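Local coordinates for protein NAGD (Escherichia coli, PDB 2C4N) that hydrolyses ribonucleoside 5'-phosphates to ribonucleosides and phosphate with magnesium as cofactor, and probably accepts a broad range of other phosphate compounds, at residues Val6-Ile10 against Asp11-Met15; Ile240-Ser243 against Val244-Asp248; Asp62-Asp65 against Ser66-Tyr69. One frame throughout, in Å; residues are numbered along the deposited sequence.

Contact 1: residues Val6-Ile10 against Asp11-Met15. With MG (magnesium ion), chain B; PO4 (phosphate ion), chain D.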
# COMPACT_ATOMS: atom_id res chain seq x y z
N VAL A 6 4.67 35.87 -6.13
CA VAL A 6 3.81 35.18 -5.19
C VAL A 6 2.88 34.15 -5.82
O VAL A 6 2.19 34.44 -6.79
CB VAL A 6 2.90 36.18 -4.42
CG1 VAL A 6 1.99 35.43 -3.46
CG2 VAL A 6 3.76 37.20 -3.66
N ILE A 7 2.89 32.94 -5.26
CA ILE A 7 1.99 31.88 -5.70
C ILE A 7 1.06 31.73 -4.51
O ILE A 7 1.52 31.48 -3.39
CB ILE A 7 2.71 30.53 -5.93
CG1 ILE A 7 3.64 30.62 -7.13
CG2 ILE A 7 1.67 29.43 -6.15
CD1 ILE A 7 4.44 29.33 -7.37
N CYS A 8 -0.23 31.90 -4.73
CA CYS A 8 -1.17 31.79 -3.63
C CYS A 8 -2.25 30.77 -3.92
O CYS A 8 -2.96 30.86 -4.93
CB CYS A 8 -1.81 33.15 -3.33
SG CYS A 8 -2.88 33.16 -1.87
N ASP A 9 -2.37 29.79 -3.03
CA ASP A 9 -3.38 28.77 -3.19
C ASP A 9 -4.76 29.40 -3.03
O ASP A 9 -4.92 30.41 -2.33
CB ASP A 9 -3.18 27.68 -2.14
CG ASP A 9 -4.25 26.64 -2.20
OD1 ASP A 9 -4.43 26.01 -3.27
OD2 ASP A 9 -4.93 26.46 -1.17
N ILE A 10 -5.77 28.81 -3.66
CA ILE A 10 -7.12 29.36 -3.60
C ILE A 10 -8.01 28.86 -2.47
O ILE A 10 -8.33 29.62 -1.54
CB ILE A 10 -7.84 29.13 -4.96
CG1 ILE A 10 -7.16 29.99 -6.03
CG2 ILE A 10 -9.33 29.48 -4.84
CD1 ILE A 10 -7.66 29.73 -7.45
N ASP A 11 -8.42 27.60 -2.53
CA ASP A 11 -9.31 27.05 -1.52
C ASP A 11 -8.73 26.94 -0.11
O ASP A 11 -7.67 26.37 0.08
CB ASP A 11 -9.84 25.70 -2.00
CG ASP A 11 -10.68 25.84 -3.27
OD1 ASP A 11 -11.71 26.54 -3.21
OD2 ASP A 11 -10.29 25.28 -4.31
N GLY A 12 -9.45 27.50 0.86
CA GLY A 12 -8.98 27.45 2.24
C GLY A 12 -8.01 28.58 2.55
O GLY A 12 -7.52 28.69 3.67
N VAL A 13 -7.73 29.41 1.55
CA VAL A 13 -6.81 30.53 1.69
C VAL A 13 -7.47 31.84 1.26
O VAL A 13 -7.52 32.80 2.03
CB VAL A 13 -5.55 30.31 0.81
CG1 VAL A 13 -4.62 31.51 0.93
CG2 VAL A 13 -4.83 29.02 1.22
N LEU A 14 -8.00 31.86 0.04
CA LEU A 14 -8.65 33.06 -0.49
C LEU A 14 -10.15 32.87 -0.53
O LEU A 14 -10.92 33.84 -0.38
CB LEU A 14 -8.13 33.34 -1.91
CG LEU A 14 -6.63 33.66 -2.01
CD1 LEU A 14 -6.22 33.83 -3.47
CD2 LEU A 14 -6.32 34.92 -1.23
N MET A 15 -10.57 31.64 -0.75
CA MET A 15 -11.98 31.28 -0.80
C MET A 15 -12.37 30.12 0.11
O MET A 15 -11.68 29.17 0.22
CB MET A 15 -12.40 30.95 -2.22
CG MET A 15 -12.14 32.01 -3.19
SD MET A 15 -13.15 33.44 -3.08
CE MET A 15 -14.44 32.78 -3.74
MG MG B . -6.17 24.80 -0.36
P PO4 D . -6.99 24.08 -3.87
O1 PO4 D . -7.13 25.43 -4.47
O2 PO4 D . -5.78 23.42 -4.42
O3 PO4 D . -6.87 24.19 -2.41
O4 PO4 D . -8.20 23.28 -4.21
O HOH W 1 -4.33 23.39 -0.41
O HOH W 2 -7.51 23.27 0.80
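V13 folds its isopropyl group back over the end of strand 5-9: CG1 packs on C8 SG at 3.7 Å, while CG2 leans against the carboxylate of D9, 3.5 Å from OD2. A chi1 of -174° carries C8 SG over beside its carbonyl carbon, where it also meets L14 CD1 at 3.8 Å. One acceptor, I10 O, ties the turn together by taking three backbone N-H groups. L14 N, at 2.8 Å from I10 O, lies in the carbonyl plane with an N-H...O angle of 165°; V13 N and M15 N lie some 40° out of that plane, one on each side of it. D9, D11 and V13 fit the DxDx(T/V) motif of the HAD superfamily, placed where the first strand ends. Magnesium is gripped by D9 OD2 at 2.2 Å and by the backbone D11 O at the same length; a phosphate oxygen, two waters and D201 complete its shell. The other oxygen of D9, OD1, forms a salt bridge to K176. D11 N reaches phosphate O1 at 3.2 Å, and the D11 carboxylate is held through OD1 by R55, a residue that by similarity orients this active-site aspartate for proton transfer.

Contact 2: residues Ile240-Ser243 against Val244-Asp248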
# COMPACT_ATOMS: atom_id res chain seq x y z
N ILE A 240 3.77 31.28 9.55
CA ILE A 240 2.43 30.75 9.78
C ILE A 240 1.52 31.86 10.29
O ILE A 240 1.87 32.58 11.22
CB ILE A 240 2.42 29.63 10.84
CG1 ILE A 240 3.40 28.52 10.45
CG2 ILE A 240 1.01 29.06 10.99
CD1 ILE A 240 3.55 27.44 11.50
N TYR A 241 0.35 32.02 9.66
CA TYR A 241 -0.61 33.04 10.09
C TYR A 241 -2.01 32.46 10.10
O TYR A 241 -2.29 31.47 9.42
CB TYR A 241 -0.59 34.25 9.14
CG TYR A 241 0.71 35.01 9.13
CD1 TYR A 241 1.67 34.77 8.15
CD2 TYR A 241 1.00 35.95 10.13
CE1 TYR A 241 2.89 35.44 8.16
CE2 TYR A 241 2.21 36.62 10.14
CZ TYR A 241 3.16 36.36 9.16
OH TYR A 241 4.37 37.01 9.18
N PRO A 242 -2.91 33.06 10.89
CA PRO A 242 -4.29 32.56 10.96
C PRO A 242 -4.91 32.63 9.56
O PRO A 242 -5.62 31.71 9.15
CB PRO A 242 -4.96 33.53 11.93
CG PRO A 242 -3.83 33.92 12.84
CD PRO A 242 -2.69 34.13 11.87
N SER A 243 -4.63 33.71 8.84
CA SER A 243 -5.17 33.89 7.49
C SER A 243 -4.32 34.90 6.73
O SER A 243 -3.39 35.47 7.29
CB SER A 243 -6.61 34.40 7.55
OG SER A 243 -6.65 35.75 7.98
N VAL A 244 -4.64 35.12 5.46
CA VAL A 244 -3.89 36.07 4.64
C VAL A 244 -3.97 37.50 5.18
O VAL A 244 -3.12 38.34 4.88
CB VAL A 244 -4.39 36.06 3.18
CG1 VAL A 244 -4.00 34.75 2.51
CG2 VAL A 244 -5.90 36.27 3.12
N ALA A 245 -4.99 37.78 5.99
CA ALA A 245 -5.18 39.11 6.55
C ALA A 245 -3.98 39.66 7.32
O ALA A 245 -3.74 40.87 7.31
CB ALA A 245 -6.42 39.13 7.43
N GLU A 246 -3.23 38.79 7.98
CA GLU A 246 -2.07 39.23 8.75
C GLU A 246 -0.73 39.08 8.03
O GLU A 246 0.30 39.46 8.57
CB GLU A 246 -2.00 38.50 10.09
CG GLU A 246 -3.17 38.77 11.02
CD GLU A 246 -2.93 38.23 12.41
OE1 GLU A 246 -2.11 37.29 12.55
OE2 GLU A 246 -3.57 38.73 13.37
N ILE A 247 -0.74 38.53 6.82
CA ILE A 247 0.51 38.37 6.09
C ILE A 247 1.05 39.75 5.71
O ILE A 247 0.37 40.51 5.03
CB ILE A 247 0.32 37.55 4.78
CG1 ILE A 247 -0.10 36.11 5.11
CG2 ILE A 247 1.61 37.52 3.97
CD1 ILE A 247 -0.37 35.26 3.87
N ASP A 248 2.26 40.08 6.17
CA ASP A 248 2.87 41.36 5.85
C ASP A 248 4.38 41.25 5.64
O ASP A 248 5.11 42.22 5.82
CB ASP A 248 2.57 42.40 6.94
CG ASP A 248 3.20 42.04 8.28
OD1 ASP A 248 3.89 41.00 8.36
OD2 ASP A 248 2.99 42.80 9.24
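This is a local surface contact just beyond the edge strand 239-241, where a turn and a short 3-10 segment bring E246 and I247 back onto the ring of Y241. I247 CA stands 4.2 Å above the Y241 ring plane, over its centre; the carbonyl carbon of E246 lies over the same face, nearer the rim. On that same side, I247 CG1 comes to Y241 CD1 at 3.8 Å and E246 CB to Y241 CD2 at 3.9 Å. S243 makes the bend as an ST turn: its chi1 of 72° sets OG between its own N and carbonyl carbon, and from there it accepts A245 N at 3.3 Å. A weak bond from E246 N to S243 O, 3.4 Å, closes the first 3-10 turn. In the fold this turn lies against one margin of the parallel HAD core sheet: I247 touches I218 and V220 of the neighbouring strand, and V244 turns inward to F27 and V13. With an alanine at Y241, the E246-I247 backbone would probably lose the flat surface it rests on, and I247 CG1 its ring neighbour. Beyond CG the E246 chain is extended and runs across the P242 ring, putting OE1 3.3 Å from P242 CD.

Contact 3: residues Asp62-Asp65 against Ser66-Tyr69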
# COMPACT_ATOMS: atom_id res chain seq x y z
N ASP A 62 -11.89 41.19 -6.97
CA ASP A 62 -11.60 41.44 -8.38
C ASP A 62 -10.15 41.23 -8.80
O ASP A 62 -9.25 41.92 -8.33
CB ASP A 62 -12.03 42.86 -8.76
CG ASP A 62 -13.50 43.11 -8.53
OD1 ASP A 62 -14.30 42.18 -8.72
OD2 ASP A 62 -13.86 44.26 -8.18
N VAL A 63 -9.94 40.27 -9.69
CA VAL A 63 -8.61 39.96 -10.22
C VAL A 63 -8.75 39.57 -11.69
O VAL A 63 -9.82 39.18 -12.14
CB VAL A 63 -7.94 38.80 -9.45
CG1 VAL A 63 -7.65 39.22 -8.01
CG2 VAL A 63 -8.83 37.57 -9.47
N PRO A 64 -7.66 39.68 -12.45
CA PRO A 64 -7.63 39.34 -13.88
C PRO A 64 -7.71 37.83 -14.11
O PRO A 64 -7.31 37.04 -13.25
CB PRO A 64 -6.28 39.90 -14.34
CG PRO A 64 -5.96 40.96 -13.32
CD PRO A 64 -6.40 40.33 -12.05
N ASP A 65 -8.24 37.43 -15.26
CA ASP A 65 -8.35 36.01 -15.64
C ASP A 65 -6.96 35.38 -15.68
O ASP A 65 -6.77 34.21 -15.34
CB ASP A 65 -8.91 35.87 -17.06
CG ASP A 65 -10.39 36.14 -17.14
OD1 ASP A 65 -10.94 36.77 -16.21
OD2 ASP A 65 -11.00 35.72 -18.15
N SER A 66 -6.01 36.18 -16.13
CA SER A 66 -4.63 35.77 -16.31
C SER A 66 -3.86 35.27 -15.10
O SER A 66 -2.87 34.56 -15.25
CB SER A 66 -3.83 36.90 -16.94
OG SER A 66 -3.75 38.02 -16.07
N VAL A 67 -4.28 35.65 -13.89
CA VAL A 67 -3.55 35.21 -12.72
C VAL A 67 -3.83 33.77 -12.32
O VAL A 67 -3.01 33.16 -11.63
CB VAL A 67 -3.80 36.13 -11.49
CG1 VAL A 67 -3.37 37.54 -11.80
CG2 VAL A 67 -5.27 36.07 -11.07
N PHE A 68 -4.95 33.21 -12.76
CA PHE A 68 -5.28 31.84 -12.39
C PHE A 68 -4.48 30.76 -13.10
O PHE A 68 -4.16 30.87 -14.28
CB PHE A 68 -6.78 31.57 -12.60
CG PHE A 68 -7.66 32.39 -11.72
CD1 PHE A 68 -8.24 33.57 -12.19
CD2 PHE A 68 -7.87 32.02 -10.39
CE1 PHE A 68 -9.00 34.38 -11.34
CE2 PHE A 68 -8.62 32.82 -9.54
CZ PHE A 68 -9.19 34.00 -10.02
N TYR A 69 -4.15 29.71 -12.35
CA TYR A 69 -3.41 28.58 -12.91
C TYR A 69 -3.98 27.33 -12.25
O TYR A 69 -3.87 27.15 -11.04
CB TYR A 69 -1.91 28.71 -12.61
CG TYR A 69 -1.04 27.88 -13.52
CD1 TYR A 69 -1.14 28.01 -14.90
CD2 TYR A 69 -0.11 26.98 -13.00
CE1 TYR A 69 -0.33 27.25 -15.76
CE2 TYR A 69 0.70 26.22 -13.84
CZ TYR A 69 0.59 26.35 -15.22
OH TYR A 69 1.39 25.60 -16.06
O HOH W 3 -5.60 31.91 -16.28
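The ring of F68 receives D65 O at its edge, near the ring plane, with CD1 3.5 Å from that oxygen, and has V67 CG2 over one face, 4.0 Å above the F68 plane and offset toward the rim. P64 O and V63 CG2 come up to it obliquely; the valine methyl is 3.6 Å from F68 CZ, so the far end of the ring rests on V63 while its near end lies by the D65 carbonyl. A V67 chi1 of -60° places CG2 between its own backbone N and carbonyl carbon, which brings this methyl tightly against the P64 carbonyl, 3.1 Å from P64 O. The second branch, CG1, meets the proline ring at CD, 4.1 Å away. S66 OG lies alongside P64 CB on the exposed outside of the turn. Two weak backbone bonds shape the 3-10 turn itself: V67 N to P64 O at 3.4 Å, then F68 N to D65 O at 3.3 Å. A water bridges the turn, donating to both D65 O and F68 O, each 2.7 Å from it, so that D65 O is served by water as well as by the F68 amide. Around the turn, V63 packs on L28 and M32 of helix 24-33, and F68 enters the core beside L52 and A53, with its ring edge-to-face with F56. The turn closes a beta-alpha-beta crossover of the Rossmann-like HAD core, in which the chain leaves strand 38-42, runs through helix 49-58 and turns here into strand 68-70, parallel to strand 38-42 and at the margin of the sheet.

All three contacts lie at strand ends of the six-stranded parallel sheet, and along the chain they come in the order 1, 3, 2. Contact 1 spans the end of the interior strand 5-9 and the loop after it; contact 3 leads into the outermost strand 68-70 and contact 2 leaves the opposite outermost strand, 239-241. The centre of contact 1 is about 12 Å from that of each of the others, which are about 21 Å from one another and do not touch. V13 CG1 packs on V244 CG1 at 3.6 Å, and I10 CD1 on F68 CD2 at 3.7 Å. The metal-binding loop is therefore joined by direct apolar packing to turns at both margins of the sheet, contributed by early and late parts of the chain.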